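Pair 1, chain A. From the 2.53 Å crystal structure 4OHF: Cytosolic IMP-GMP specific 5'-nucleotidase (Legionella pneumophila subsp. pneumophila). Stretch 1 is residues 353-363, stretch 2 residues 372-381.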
# COMPACT_ATOMS: atom_id res chain seq x y z
N GLU A 353 -0.28 47.28 12.78
CA GLU A 353 -0.47 48.28 13.83
C GLU A 353 -1.86 48.87 13.64
O GLU A 353 -2.68 48.91 14.55
CB GLU A 353 0.57 49.39 13.70
CG GLU A 353 1.76 49.27 14.63
CD GLU A 353 1.52 49.91 15.99
OE1 GLU A 353 2.40 49.76 16.88
OE2 GLU A 353 0.46 50.56 16.16
N LEU A 354 -2.09 49.34 12.42
CA LEU A 354 -3.36 49.93 12.05
C LEU A 354 -4.49 48.94 12.19
O LEU A 354 -5.56 49.27 12.67
CB LEU A 354 -3.28 50.43 10.60
CG LEU A 354 -2.30 51.58 10.36
CD1 LEU A 354 -2.20 51.89 8.87
CD2 LEU A 354 -2.76 52.81 11.13
N GLU A 355 -4.24 47.70 11.80
CA GLU A 355 -5.28 46.69 11.87
C GLU A 355 -5.73 46.35 13.29
O GLU A 355 -6.92 46.16 13.52
CB GLU A 355 -4.80 45.43 11.14
CG GLU A 355 -5.93 44.47 10.79
CD GLU A 355 -5.88 44.03 9.35
OE1 GLU A 355 -5.89 44.92 8.46
OE2 GLU A 355 -5.83 42.80 9.10
N GLN A 356 -4.79 46.29 14.23
CA GLN A 356 -5.12 45.96 15.61
C GLN A 356 -5.98 47.06 16.20
O GLN A 356 -7.05 46.81 16.75
CB GLN A 356 -3.84 45.81 16.44
CG GLN A 356 -3.96 44.89 17.67
CD GLN A 356 -4.17 43.42 17.28
OE1 GLN A 356 -5.30 43.00 16.98
NE2 GLN A 356 -3.09 42.64 17.28
N LYS A 357 -5.51 48.30 16.08
CA LYS A 357 -6.23 49.46 16.58
C LYS A 357 -7.66 49.45 16.03
O LYS A 357 -8.63 49.69 16.77
CB LYS A 357 -5.50 50.74 16.15
CG LYS A 357 -6.09 52.03 16.70
CD LYS A 357 -5.44 53.26 16.06
CE LYS A 357 -3.93 53.34 16.33
NZ LYS A 357 -3.61 53.69 17.75
N TYR A 358 -7.77 49.16 14.73
CA TYR A 358 -9.04 49.10 14.02
C TYR A 358 -9.95 48.00 14.56
O TYR A 358 -11.13 48.22 14.79
CB TYR A 358 -8.78 48.88 12.52
CG TYR A 358 -10.04 48.70 11.70
CD1 TYR A 358 -10.76 49.79 11.23
CD2 TYR A 358 -10.53 47.42 11.42
CE1 TYR A 358 -11.94 49.61 10.50
CE2 TYR A 358 -11.70 47.23 10.71
CZ TYR A 358 -12.40 48.33 10.25
OH TYR A 358 -13.57 48.13 9.53
N VAL A 359 -9.40 46.80 14.74
CA VAL A 359 -10.17 45.68 15.27
C VAL A 359 -10.79 46.06 16.62
O VAL A 359 -12.00 45.93 16.83
CB VAL A 359 -9.26 44.42 15.46
CG1 VAL A 359 -9.98 43.35 16.29
CG2 VAL A 359 -8.89 43.85 14.11
N ASP A 360 -9.95 46.54 17.52
CA ASP A 360 -10.37 46.93 18.86
C ASP A 360 -11.35 48.09 18.88
O ASP A 360 -12.31 48.09 19.66
CB ASP A 360 -9.13 47.20 19.71
CG ASP A 360 -8.26 45.94 19.89
OD1 ASP A 360 -7.04 46.06 20.20
OD2 ASP A 360 -8.80 44.81 19.70
N LEU A 361 -11.13 49.08 18.02
CA LEU A 361 -12.06 50.20 17.98
C LEU A 361 -13.45 49.72 17.53
O LEU A 361 -14.47 50.13 18.10
CB LEU A 361 -11.56 51.30 17.05
CG LEU A 361 -10.85 52.44 17.77
CD1 LEU A 361 -10.56 53.57 16.78
CD2 LEU A 361 -11.71 52.95 18.91
N CYS A 362 -13.48 48.84 16.53
CA CYS A 362 -14.74 48.32 16.02
C CYS A 362 -15.49 47.46 17.04
O CYS A 362 -16.71 47.57 17.17
CB CYS A 362 -14.51 47.51 14.75
SG CYS A 362 -14.20 48.52 13.28
N THR A 363 -14.76 46.62 17.76
CA THR A 363 -15.41 45.78 18.76
C THR A 363 -15.83 46.63 19.97
O THR A 363 -16.73 46.26 20.72
CB THR A 363 -14.49 44.62 19.20
OG1 THR A 363 -13.49 45.10 20.10
CG2 THR A 363 -13.79 44.04 17.99
N GLN A 372 -19.14 57.01 18.89
CA GLN A 372 -18.09 58.01 19.08
C GLN A 372 -16.78 57.66 18.36
O GLN A 372 -15.96 58.53 18.08
CB GLN A 372 -17.84 58.19 20.58
CG GLN A 372 -17.29 56.94 21.25
CD GLN A 372 -17.48 56.95 22.76
OE1 GLN A 372 -18.61 56.84 23.26
NE2 GLN A 372 -16.37 57.07 23.49
N TYR A 373 -16.59 56.38 18.07
CA TYR A 373 -15.37 55.94 17.39
C TYR A 373 -15.59 55.89 15.89
O TYR A 373 -14.64 55.72 15.11
CB TYR A 373 -14.99 54.55 17.87
CG TYR A 373 -15.08 54.37 19.36
CD1 TYR A 373 -14.18 54.98 20.22
CD2 TYR A 373 -16.10 53.59 19.92
CE1 TYR A 373 -14.28 54.82 21.60
CE2 TYR A 373 -16.21 53.42 21.29
CZ TYR A 373 -15.30 54.04 22.12
OH TYR A 373 -15.43 53.87 23.48
N ASP A 374 -16.85 56.02 15.48
CA ASP A 374 -17.20 55.96 14.07
C ASP A 374 -16.33 56.84 13.18
O ASP A 374 -16.04 56.47 12.04
CB ASP A 374 -18.69 56.28 13.88
CG ASP A 374 -19.60 55.08 14.18
OD1 ASP A 374 -20.83 55.20 13.99
OD2 ASP A 374 -19.09 54.01 14.60
N GLN A 375 -15.89 57.99 13.67
CA GLN A 375 -15.05 58.84 12.85
C GLN A 375 -13.68 58.21 12.64
O GLN A 375 -13.25 57.99 11.50
CB GLN A 375 -14.88 60.22 13.48
CG GLN A 375 -14.13 61.18 12.58
CD GLN A 375 -14.62 61.11 11.13
OE1 GLN A 375 -15.79 61.33 10.85
NE2 GLN A 375 -13.71 60.80 10.22
N GLU A 376 -13.00 57.90 13.73
CA GLU A 376 -11.68 57.29 13.66
C GLU A 376 -11.70 55.99 12.82
O GLU A 376 -10.88 55.81 11.93
CB GLU A 376 -11.17 57.00 15.08
CG GLU A 376 -9.66 57.09 15.21
CD GLU A 376 -9.16 56.73 16.60
OE1 GLU A 376 -9.77 57.19 17.59
OE2 GLU A 376 -8.15 56.00 16.69
N ILE A 377 -12.66 55.10 13.10
CA ILE A 377 -12.74 53.85 12.36
C ILE A 377 -12.74 54.05 10.84
O ILE A 377 -12.09 53.30 10.11
CB ILE A 377 -13.99 53.01 12.78
CG1 ILE A 377 -15.28 53.76 12.44
CG2 ILE A 377 -13.94 52.73 14.28
CD1 ILE A 377 -15.83 53.49 11.02
N HIS A 378 -13.47 55.05 10.36
CA HIS A 378 -13.54 55.33 8.93
C HIS A 378 -12.16 55.75 8.37
O HIS A 378 -11.81 55.41 7.24
CB HIS A 378 -14.57 56.43 8.63
CG HIS A 378 -14.62 56.84 7.19
ND1 HIS A 378 -14.00 57.98 6.72
CD2 HIS A 378 -15.18 56.25 6.11
CE1 HIS A 378 -14.18 58.08 5.41
NE2 HIS A 378 -14.89 57.03 5.02
N ASP A 379 -11.40 56.50 9.17
CA ASP A 379 -10.07 56.94 8.74
C ASP A 379 -9.12 55.76 8.72
O ASP A 379 -8.40 55.57 7.74
CB ASP A 379 -9.55 58.04 9.66
CG ASP A 379 -10.44 59.27 9.66
OD1 ASP A 379 -10.95 59.64 8.58
OD2 ASP A 379 -10.64 59.86 10.75
N LEU A 380 -9.13 54.96 9.78
CA LEU A 380 -8.28 53.78 9.82
C LEU A 380 -8.54 52.97 8.54
O LEU A 380 -7.61 52.44 7.94
CB LEU A 380 -8.60 52.91 11.04
CG LEU A 380 -8.03 53.23 12.42
CD1 LEU A 380 -6.52 53.38 12.32
CD2 LEU A 380 -8.66 54.49 12.97
N GLN A 381 -9.80 52.89 8.12
CA GLN A 381 -10.16 52.14 6.92
C GLN A 381 -9.41 52.64 5.69
O GLN A 381 -8.78 51.86 4.98
CB GLN A 381 -11.67 52.21 6.68
CG GLN A 381 -12.17 51.43 5.44
CD GLN A 381 -12.97 52.31 4.45
OE1 GLN A 381 -14.09 52.75 4.75
NE2 GLN A 381 -12.39 52.55 3.28

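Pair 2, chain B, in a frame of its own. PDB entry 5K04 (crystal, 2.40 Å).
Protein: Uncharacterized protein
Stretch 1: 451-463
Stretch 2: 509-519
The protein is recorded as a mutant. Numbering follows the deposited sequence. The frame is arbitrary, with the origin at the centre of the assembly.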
# COMPACT_ATOMS: atom_id res chain seq x y z
N THR B 451 6.81 -13.00 11.73
CA THR B 451 7.29 -14.06 12.62
C THR B 451 6.61 -15.41 12.38
O THR B 451 6.92 -16.37 13.09
CB THR B 451 7.07 -13.67 14.09
OG1 THR B 451 5.67 -13.53 14.34
CG2 THR B 451 7.77 -12.34 14.41
N THR B 452 5.70 -15.50 11.41
CA THR B 452 5.03 -16.76 11.13
C THR B 452 6.04 -17.85 10.80
O THR B 452 7.10 -17.59 10.21
CB THR B 452 4.02 -16.57 9.99
OG1 THR B 452 4.65 -15.94 8.88
CG2 THR B 452 2.87 -15.70 10.48
N ASN B 453 5.69 -19.09 11.18
CA ASN B 453 6.50 -20.31 11.14
C ASN B 453 6.62 -20.86 9.72
O ASN B 453 5.69 -20.72 8.90
CB ASN B 453 5.88 -21.37 12.05
CG ASN B 453 4.40 -21.62 11.74
OD1 ASN B 453 3.59 -20.69 11.69
ND2 ASN B 453 4.05 -22.89 11.51
N PRO B 454 7.76 -21.52 9.41
CA PRO B 454 8.01 -22.03 8.04
C PRO B 454 7.29 -23.34 7.77
O PRO B 454 7.89 -24.40 7.57
CB PRO B 454 9.53 -22.18 8.03
CG PRO B 454 9.88 -22.51 9.43
CD PRO B 454 8.90 -21.77 10.31
N SER B 455 5.96 -23.29 7.75
CA SER B 455 5.16 -24.44 7.37
C SER B 455 4.84 -24.41 5.88
O SER B 455 4.98 -23.38 5.21
CB SER B 455 3.88 -24.50 8.20
OG SER B 455 3.00 -23.44 7.87
N LYS B 456 4.38 -25.56 5.36
CA LYS B 456 3.99 -25.67 3.96
C LYS B 456 2.71 -24.89 3.67
O LYS B 456 2.59 -24.24 2.62
CB LYS B 456 3.83 -27.15 3.60
CG LYS B 456 3.12 -27.43 2.29
CD LYS B 456 3.93 -27.00 1.08
CE LYS B 456 3.22 -27.36 -0.21
NZ LYS B 456 4.07 -27.10 -1.40
N ILE B 457 1.75 -24.93 4.60
CA ILE B 457 0.53 -24.14 4.45
C ILE B 457 0.85 -22.65 4.40
O ILE B 457 0.29 -21.91 3.59
CB ILE B 457 -0.46 -24.48 5.58
CG1 ILE B 457 -0.94 -25.92 5.41
CG2 ILE B 457 -1.65 -23.53 5.55
CD1 ILE B 457 -1.84 -26.38 6.51
N ASN B 458 1.76 -22.19 5.26
CA ASN B 458 2.17 -20.79 5.23
C ASN B 458 2.91 -20.46 3.93
O ASN B 458 2.70 -19.39 3.35
CB ASN B 458 3.02 -20.47 6.45
CG ASN B 458 2.24 -20.56 7.78
OD1 ASN B 458 1.03 -20.87 7.81
ND2 ASN B 458 2.94 -20.29 8.89
N LEU B 459 3.77 -21.38 3.47
CA LEU B 459 4.46 -21.19 2.19
C LEU B 459 3.46 -20.97 1.05
O LEU B 459 3.60 -20.02 0.27
CB LEU B 459 5.35 -22.40 1.90
CG LEU B 459 5.91 -22.49 0.48
CD1 LEU B 459 6.79 -21.28 0.15
CD2 LEU B 459 6.68 -23.80 0.27
N ASP B 460 2.45 -21.83 0.96
CA ASP B 460 1.44 -21.68 -0.08
C ASP B 460 0.67 -20.37 0.07
O ASP B 460 0.27 -19.76 -0.92
CB ASP B 460 0.49 -22.87 -0.06
CG ASP B 460 1.19 -24.19 -0.45
OD1 ASP B 460 2.07 -24.16 -1.33
OD2 ASP B 460 0.84 -25.25 0.13
N ALA B 461 0.47 -19.92 1.31
CA ALA B 461 -0.16 -18.62 1.52
C ALA B 461 0.73 -17.48 1.02
O ALA B 461 0.25 -16.53 0.40
CB ALA B 461 -0.50 -18.44 3.00
N TRP B 462 2.04 -17.58 1.28
CA TRP B 462 2.97 -16.56 0.79
C TRP B 462 3.01 -16.51 -0.74
O TRP B 462 3.08 -15.43 -1.33
CB TRP B 462 4.36 -16.82 1.34
CG TRP B 462 4.51 -16.36 2.74
CD1 TRP B 462 4.63 -17.14 3.86
CD2 TRP B 462 4.56 -15.00 3.19
NE1 TRP B 462 4.75 -16.35 4.98
CE2 TRP B 462 4.71 -15.03 4.60
CE3 TRP B 462 4.49 -13.77 2.55
CZ2 TRP B 462 4.80 -13.88 5.36
CZ3 TRP B 462 4.57 -12.60 3.32
CH2 TRP B 462 4.72 -12.67 4.71
N VAL B 463 3.01 -17.68 -1.39
CA VAL B 463 2.97 -17.71 -2.85
C VAL B 463 1.70 -17.03 -3.34
O VAL B 463 1.71 -16.31 -4.35
CB VAL B 463 3.06 -19.17 -3.34
CG1 VAL B 463 2.77 -19.27 -4.83
CG2 VAL B 463 4.43 -19.76 -3.03
N ASN B 509 9.64 -7.61 -1.49
CA ASN B 509 10.91 -8.30 -1.31
C ASN B 509 10.90 -9.19 -0.07
O ASN B 509 11.46 -10.28 -0.08
CB ASN B 509 12.02 -7.26 -1.28
CG ASN B 509 12.32 -6.71 -2.68
OD1 ASN B 509 12.61 -7.49 -3.60
ND2 ASN B 509 12.21 -5.40 -2.85
N PHE B 510 10.21 -8.74 0.99
CA PHE B 510 10.00 -9.62 2.13
C PHE B 510 9.22 -10.87 1.73
O PHE B 510 9.54 -11.98 2.18
CB PHE B 510 9.26 -8.89 3.25
CG PHE B 510 9.09 -9.73 4.45
CD1 PHE B 510 10.19 -10.11 5.20
CD2 PHE B 510 7.84 -10.19 4.82
CE1 PHE B 510 10.04 -10.91 6.29
CE2 PHE B 510 7.69 -11.00 5.91
CZ PHE B 510 8.79 -11.37 6.64
N THR B 511 8.19 -10.69 0.90
CA THR B 511 7.41 -11.82 0.40
C THR B 511 8.30 -12.83 -0.32
O THR B 511 8.19 -14.04 -0.10
CB THR B 511 6.28 -11.31 -0.51
OG1 THR B 511 5.34 -10.54 0.26
CG2 THR B 511 5.56 -12.44 -1.18
N VAL B 512 9.22 -12.34 -1.18
CA VAL B 512 10.15 -13.23 -1.88
C VAL B 512 11.13 -13.86 -0.91
O VAL B 512 11.38 -15.07 -0.96
CB VAL B 512 10.87 -12.47 -3.02
CG1 VAL B 512 11.96 -13.34 -3.67
CG2 VAL B 512 9.89 -11.96 -4.09
N ALA B 513 11.69 -13.06 0.01
CA ALA B 513 12.64 -13.59 1.00
C ALA B 513 12.00 -14.69 1.84
O ALA B 513 12.63 -15.72 2.13
CB ALA B 513 13.13 -12.47 1.91
N LYS B 514 10.73 -14.49 2.23
CA LYS B 514 10.02 -15.44 3.07
C LYS B 514 9.71 -16.73 2.33
O LYS B 514 9.80 -17.82 2.90
CB LYS B 514 8.73 -14.78 3.58
CG LYS B 514 8.07 -15.52 4.69
CD LYS B 514 8.72 -15.20 6.04
CE LYS B 514 7.86 -15.80 7.15
NZ LYS B 514 8.40 -15.50 8.49
N ILE B 515 9.34 -16.63 1.05
CA ILE B 515 9.13 -17.82 0.23
C ILE B 515 10.41 -18.63 0.12
O ILE B 515 10.40 -19.87 0.22
CB ILE B 515 8.60 -17.41 -1.15
CG1 ILE B 515 7.14 -16.95 -1.04
CG2 ILE B 515 8.80 -18.55 -2.17
CD1 ILE B 515 6.69 -16.13 -2.24
N LEU B 516 11.52 -17.95 -0.15
CA LEU B 516 12.79 -18.64 -0.29
C LEU B 516 13.17 -19.35 1.01
O LEU B 516 13.52 -20.53 1.00
CB LEU B 516 13.87 -17.64 -0.70
CG LEU B 516 13.71 -17.12 -2.13
CD1 LEU B 516 14.58 -15.88 -2.36
CD2 LEU B 516 14.05 -18.24 -3.09
N GLN B 517 13.03 -18.65 2.14
CA GLN B 517 13.44 -19.21 3.42
C GLN B 517 12.68 -20.49 3.74
O GLN B 517 13.27 -21.51 4.09
CB GLN B 517 13.23 -18.17 4.53
CG GLN B 517 13.45 -18.75 5.93
CD GLN B 517 13.34 -17.70 7.02
OE1 GLN B 517 12.24 -17.42 7.51
NE2 GLN B 517 14.48 -17.12 7.41
N ILE B 518 11.35 -20.43 3.63
CA ILE B 518 10.52 -21.60 3.94
C ILE B 518 10.77 -22.71 2.92
O ILE B 518 10.88 -23.89 3.28
CB ILE B 518 9.04 -21.16 3.99
CG1 ILE B 518 8.88 -20.01 5.00
CG2 ILE B 518 8.09 -22.33 4.36
CD1 ILE B 518 7.49 -19.41 5.01
N SER B 519 10.91 -22.34 1.64
CA SER B 519 11.25 -23.33 0.62
C SER B 519 12.53 -24.09 0.97
O SER B 519 12.58 -25.32 0.80
CB SER B 519 11.41 -22.65 -0.75
OG SER B 519 10.15 -22.42 -1.33

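Pair 1 and pair 2 place two helices against each other in nearly the same way. In both, the angle between the N-to-C directions is 149°, so the helices run roughly antiparallel, and the axes approach to 9.8 Å in pair 1 and 9.4 Å in pair 2. The backbones superpose with an RMSD of 0.3 Å over 14 central residues. The register agrees as well: Y358(A) CA lies 6.2 Å from I377(A) CA, and the matching L459(B) CA lies 6.1 Å from I515(B) CA.

The position most alike in the two is L380(A), matched by I518(B), whose side-chain centres fall 0.4 Å apart. Both point toward the opposing helix. L380(A) packs as a knob among L354(A), K357(A), Y358(A) and L361(A), its CD1 lying 4.0 Å from L354(A) CD2. At the position of L354(A), pair 2 has S455(B), whose CA-to-CB bond points away from the other stretch and whose OG caps its own helix, accepting from N458(B) N at 3.1 Å. I518(B) instead meets backbone here, its CG2 3.4 Å from S455(B) O, and reaches the preceding loop, where P454(B) CB lies 3.8 Å from I518(B) CG1.

One turn further along the first helix, Y358(A) and L459(B) address the same neighbours differently. The tyrosine ring presents its edge to the other helix, with CD1 3.8 Å from L380(A) CB and CE1 3.7 Å from I377(A) O. The smaller leucine brings CB to 3.7 Å from I518(B) CG2 and CD1 to 4.1 Å from I515(B) CG2.

L361(A) and W462(B) share a position but differ greatly in size. The leucine spans Y373(A), E376(A) and I377(A), with CD2 3.5 Å from Y373(A) CD1 and CB 3.9 Å from I377(A) CG2. At this pair of matched positions pair 1 sets a leucine against the tyrosine Y373(A), and pair 2 sets a tryptophan against T511(B), W462(B) CZ3 lying 3.8 Å from T511(B) OG1. W462(B) is itself a knob, among F510(B), T511(B), K514(B) and I515(B), and has 126 Å² covered by the other stretch, the largest area of any residue in either pair.

E376(A) and K514(B) share a position, with opposite charge. E376(A) OE2 lies 3.4 Å from L361(A) CD1 and 3.9 Å from K357(A) CD. The lysine lays its chain over the indole, CG 3.6 Å from the centroid of the five-membered ring of W462(B), and K514(B) NZ donates to T452(B) O at 3.0 Å.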